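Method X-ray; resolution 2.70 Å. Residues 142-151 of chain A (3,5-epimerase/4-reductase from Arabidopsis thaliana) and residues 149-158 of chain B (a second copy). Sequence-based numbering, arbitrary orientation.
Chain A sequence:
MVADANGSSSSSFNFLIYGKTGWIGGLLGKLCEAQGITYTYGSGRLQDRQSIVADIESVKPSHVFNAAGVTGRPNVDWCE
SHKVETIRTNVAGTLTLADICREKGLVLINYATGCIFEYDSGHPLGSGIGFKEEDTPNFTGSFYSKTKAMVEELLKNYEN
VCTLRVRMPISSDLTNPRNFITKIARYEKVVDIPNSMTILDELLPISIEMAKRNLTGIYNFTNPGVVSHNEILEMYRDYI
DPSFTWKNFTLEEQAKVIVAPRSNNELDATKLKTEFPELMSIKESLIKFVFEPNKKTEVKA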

# COMPACT_ATOMS: atom_id res chain seq x y z
N SER A 142 5.74 11.71 -6.41
CA SER A 142 6.79 10.71 -6.63
C SER A 142 6.48 9.35 -6.00
O SER A 142 5.74 9.25 -5.01
N PHE A 143 7.05 8.30 -6.58
CA PHE A 143 6.83 6.92 -6.11
C PHE A 143 7.15 6.72 -4.63
O PHE A 143 6.32 6.20 -3.87
N TYR A 144 8.35 7.10 -4.23
CA TYR A 144 8.75 6.93 -2.85
C TYR A 144 7.72 7.57 -1.92
O TYR A 144 7.27 6.96 -0.95
N SER A 145 7.33 8.79 -2.25
CA SER A 145 6.38 9.57 -1.45
C SER A 145 4.99 8.93 -1.34
O SER A 145 4.40 8.87 -0.26
N LYS A 146 4.47 8.47 -2.47
CA LYS A 146 3.15 7.87 -2.48
C LYS A 146 3.20 6.57 -1.68
O LYS A 146 2.30 6.27 -0.89
N THR A 147 4.29 5.83 -1.84
CA THR A 147 4.45 4.53 -1.19
C THR A 147 4.52 4.64 0.33
O THR A 147 3.82 3.90 1.05
N LYS A 148 5.35 5.55 0.83
CA LYS A 148 5.47 5.72 2.27
C LYS A 148 4.15 6.21 2.88
O LYS A 148 3.76 5.75 3.95
N ALA A 149 3.46 7.10 2.17
CA ALA A 149 2.12 7.49 2.60
C ALA A 149 1.16 6.29 2.72
O ALA A 149 0.49 6.15 3.75
N MET A 150 1.10 5.45 1.68
CA MET A 150 0.31 4.20 1.70
C MET A 150 0.55 3.34 2.94
O MET A 150 -0.40 3.00 3.66
N VAL A 151 1.81 2.99 3.18
CA VAL A 151 2.18 2.20 4.36
C VAL A 151 1.76 2.91 5.63
O VAL A 151 1.15 2.29 6.51
N ALA B 149 -7.42 0.12 -4.11
CA ALA B 149 -6.75 1.12 -4.94
C ALA B 149 -5.24 1.16 -4.69
O ALA B 149 -4.48 1.25 -5.64
N MET B 150 -4.83 1.08 -3.43
CA MET B 150 -3.40 1.06 -3.08
C MET B 150 -2.66 -0.09 -3.77
O MET B 150 -1.63 0.12 -4.43
N VAL B 151 -3.19 -1.31 -3.63
CA VAL B 151 -2.59 -2.49 -4.23
C VAL B 151 -2.52 -2.39 -5.75
O VAL B 151 -1.48 -2.69 -6.34
N GLU B 152 -3.62 -1.99 -6.38
CA GLU B 152 -3.61 -1.81 -7.83
C GLU B 152 -2.52 -0.82 -8.28
O GLU B 152 -1.79 -1.09 -9.24
N GLU B 153 -2.41 0.31 -7.59
CA GLU B 153 -1.38 1.29 -7.91
C GLU B 153 -0.00 0.62 -7.81
O GLU B 153 0.77 0.63 -8.77
N LEU B 154 0.29 0.02 -6.65
CA LEU B 154 1.57 -0.66 -6.47
C LEU B 154 1.87 -1.72 -7.54
O LEU B 154 3.00 -1.79 -8.04
N LEU B 155 0.86 -2.52 -7.92
CA LEU B 155 1.06 -3.65 -8.84
C LEU B 155 1.49 -3.23 -10.25
O LEU B 155 1.91 -4.07 -11.06
N LYS B 156 1.36 -1.94 -10.54
CA LYS B 156 1.71 -1.38 -11.84
C LYS B 156 3.20 -1.57 -12.12
O LYS B 156 3.63 -1.69 -13.28
N ASN B 157 3.99 -1.57 -11.04
CA ASN B 157 5.45 -1.69 -11.16
C ASN B 157 5.93 -3.11 -11.43
O ASN B 157 7.14 -3.37 -11.48
N TYR B 158 4.98 -4.03 -11.61
CA TYR B 158 5.28 -5.44 -11.82
C TYR B 158 4.89 -5.84 -13.23
O TYR B 158 3.76 -6.28 -13.48

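The most unusual feature of this contact is that one residue, Met150, meets its own counterpart across the boundary between two copies of the same protein, yet the two methionines do not play equal parts. Their CA atoms lie 6.8 Å apart, and both CA-to-CB bonds point toward the opposing stretch, but A:Met150 has 110 Å² covered by the partner and B:Met150 about half as much. The example illustrates a general principle: long, unbranched, flexible side chains can fill the space between helices whose backbones stay well separated. Here the helix axes approach no closer than 11.2 Å and run roughly antiparallel, at 148°, so side chains must bridge the gap.

A:Met150 makes the largest single contribution, touching three residues of chain B. Its chi1 is m and its chi2 and chi3 are both t, an extended form that carries the thioether along the surface of the chain B helix. Its SD rests 3.8 Å from B:Leu154 CG, and its CE reaches 3.8 Å from B:Glu153 CB and 3.9 Å from the backbone B:Met150 O. B:Met150 adopts the same m, t, t rotamer and meets its partner near the base of the side chain, with B:Met150 SD 4.1 Å from A:Met150 CB.

B:Leu154 (m, t) leaves its backbone sideways, but its end comes nearer to chain A. Besides meeting the methionine sulfur, it places CD2 4.0 Å from A:Thr147 OG1. That hydroxyl is not left unpaired against the hydrocarbon: with chi1 at m, A:Thr147 OG1 donates to A:Phe143 O at 2.8 Å, within its own helix.

A:Lys146 and B:Glu153 both point toward the other stretch, yet they meet through aliphatic carbons, A:Lys146 CD lying 4.3 Å from B:Glu153 CG. The carboxylate instead finds a charge in its own chain, where B:Lys156 NZ forms a salt bridge with B:Glu153 OE1 at 2.9 Å. Opposite charges on facing helices therefore need not pair across the gap.

The A:Phe143 side chain (chi1 t) also starts sideways and ends closer in, bringing CE1 to 3.5 Å from B:Asn157 ND2, an oblique approach to the ring. B:Asn157 (chi1 m) points toward chain A from the turn spanning B:Leu155 to B:Tyr158, while its OD1 is hydrogen-bonded elsewhere in the structure.

No hydrogen bond links the two stretches. The 352 Å² they bury is lined by van der Waals contacts, several of them apolar, and the threonine hydroxyl and the glutamate carboxylate find their partners within their own chains.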

# COMPACT_ATOMS: atom_id res chain seq x y z
CB SER A 142 8.16 11.24 -6.17
OG SER A 142 8.41 10.94 -4.80
CB PHE A 143 7.65 5.93 -6.93
CG PHE A 143 7.74 4.56 -6.32
CD1 PHE A 143 6.70 3.65 -6.50
CD2 PHE A 143 8.85 4.19 -5.55
CE1 PHE A 143 6.77 2.38 -5.94
CE2 PHE A 143 8.93 2.93 -4.99
CZ PHE A 143 7.88 2.02 -5.18
CB TYR A 144 10.16 7.51 -2.60
CG TYR A 144 10.68 7.10 -1.25
CD1 TYR A 144 11.07 5.79 -1.01
CD2 TYR A 144 10.75 8.01 -0.19
CE1 TYR A 144 11.52 5.40 0.22
CE2 TYR A 144 11.20 7.62 1.05
CZ TYR A 144 11.58 6.31 1.25
OH TYR A 144 12.04 5.89 2.48
CB SER A 145 6.25 10.96 -2.04
OG SER A 145 6.20 11.89 -0.99
CB LYS A 146 2.72 7.61 -3.92
CG LYS A 146 1.21 7.63 -4.14
CD LYS A 146 0.86 7.37 -5.62
CE LYS A 146 1.85 8.09 -6.55
NZ LYS A 146 1.17 8.98 -7.52
CB THR A 147 5.66 3.77 -1.75
OG1 THR A 147 5.50 3.60 -3.16
CG2 THR A 147 5.78 2.42 -1.10
CB LYS A 148 6.63 6.65 2.61
CG LYS A 148 7.98 6.10 2.20
CD LYS A 148 8.29 4.73 2.83
CE LYS A 148 8.75 4.86 4.29
NZ LYS A 148 9.39 3.61 4.81
CB ALA A 149 1.53 8.55 1.68
CB MET A 150 0.59 3.34 0.46
CG MET A 150 0.24 4.00 -0.87
SD MET A 150 0.38 2.87 -2.27
CE MET A 150 -0.50 3.79 -3.54
CB VAL A 151 3.69 1.87 4.44
CG1 VAL A 151 4.02 1.20 5.76
CG2 VAL A 151 4.08 0.96 3.28
CB ALA B 149 -7.38 2.52 -4.76
CB MET B 150 -3.20 0.96 -1.56
CG MET B 150 -3.54 2.20 -0.75
SD MET B 150 -3.19 1.95 1.02
CE MET B 150 -4.12 3.26 1.78
CB VAL B 151 -3.28 -3.81 -3.81
CG1 VAL B 151 -2.66 -5.01 -4.54
CG2 VAL B 151 -3.13 -4.01 -2.31
CB GLU B 152 -4.98 -1.36 -8.36
CG GLU B 152 -5.05 -1.47 -9.89
CD GLU B 152 -6.16 -0.64 -10.53
OE1 GLU B 152 -7.10 -1.24 -11.09
OE2 GLU B 152 -6.09 0.61 -10.50
CB GLU B 153 -1.47 2.51 -6.98
CG GLU B 153 -0.53 3.66 -7.35
CD GLU B 153 -0.61 4.09 -8.83
OE1 GLU B 153 -1.74 4.18 -9.37
OE2 GLU B 153 0.46 4.34 -9.45
CB LEU B 154 1.69 -1.24 -5.05
CG LEU B 154 1.77 -0.26 -3.88
CD1 LEU B 154 1.60 -0.96 -2.53
CD2 LEU B 154 3.08 0.48 -3.93
CB LEU B 155 -0.20 -4.53 -8.92
CG LEU B 155 -0.38 -5.54 -7.79
CD1 LEU B 155 -1.54 -6.47 -8.08
CD2 LEU B 155 0.91 -6.33 -7.57
CB LYS B 156 1.40 0.12 -11.87
CG LYS B 156 -0.06 0.51 -12.03
CD LYS B 156 -0.15 2.04 -12.00
CE LYS B 156 -1.50 2.60 -12.41
NZ LYS B 156 -1.53 4.09 -12.22
CB ASN B 157 6.12 -1.14 -9.90
CG ASN B 157 5.70 0.29 -9.59
OD1 ASN B 157 5.84 1.20 -10.42
ND2 ASN B 157 5.16 0.48 -8.40
CB TYR B 158 4.53 -6.30 -10.80
CG TYR B 158 4.94 -6.08 -9.36
CD1 TYR B 158 5.68 -7.04 -8.67
CD2 TYR B 158 4.55 -4.93 -8.67
CE1 TYR B 158 6.05 -6.85 -7.35
CE2 TYR B 158 4.91 -4.74 -7.34
CZ TYR B 158 5.66 -5.70 -6.70
OH TYR B 158 6.03 -5.52 -5.39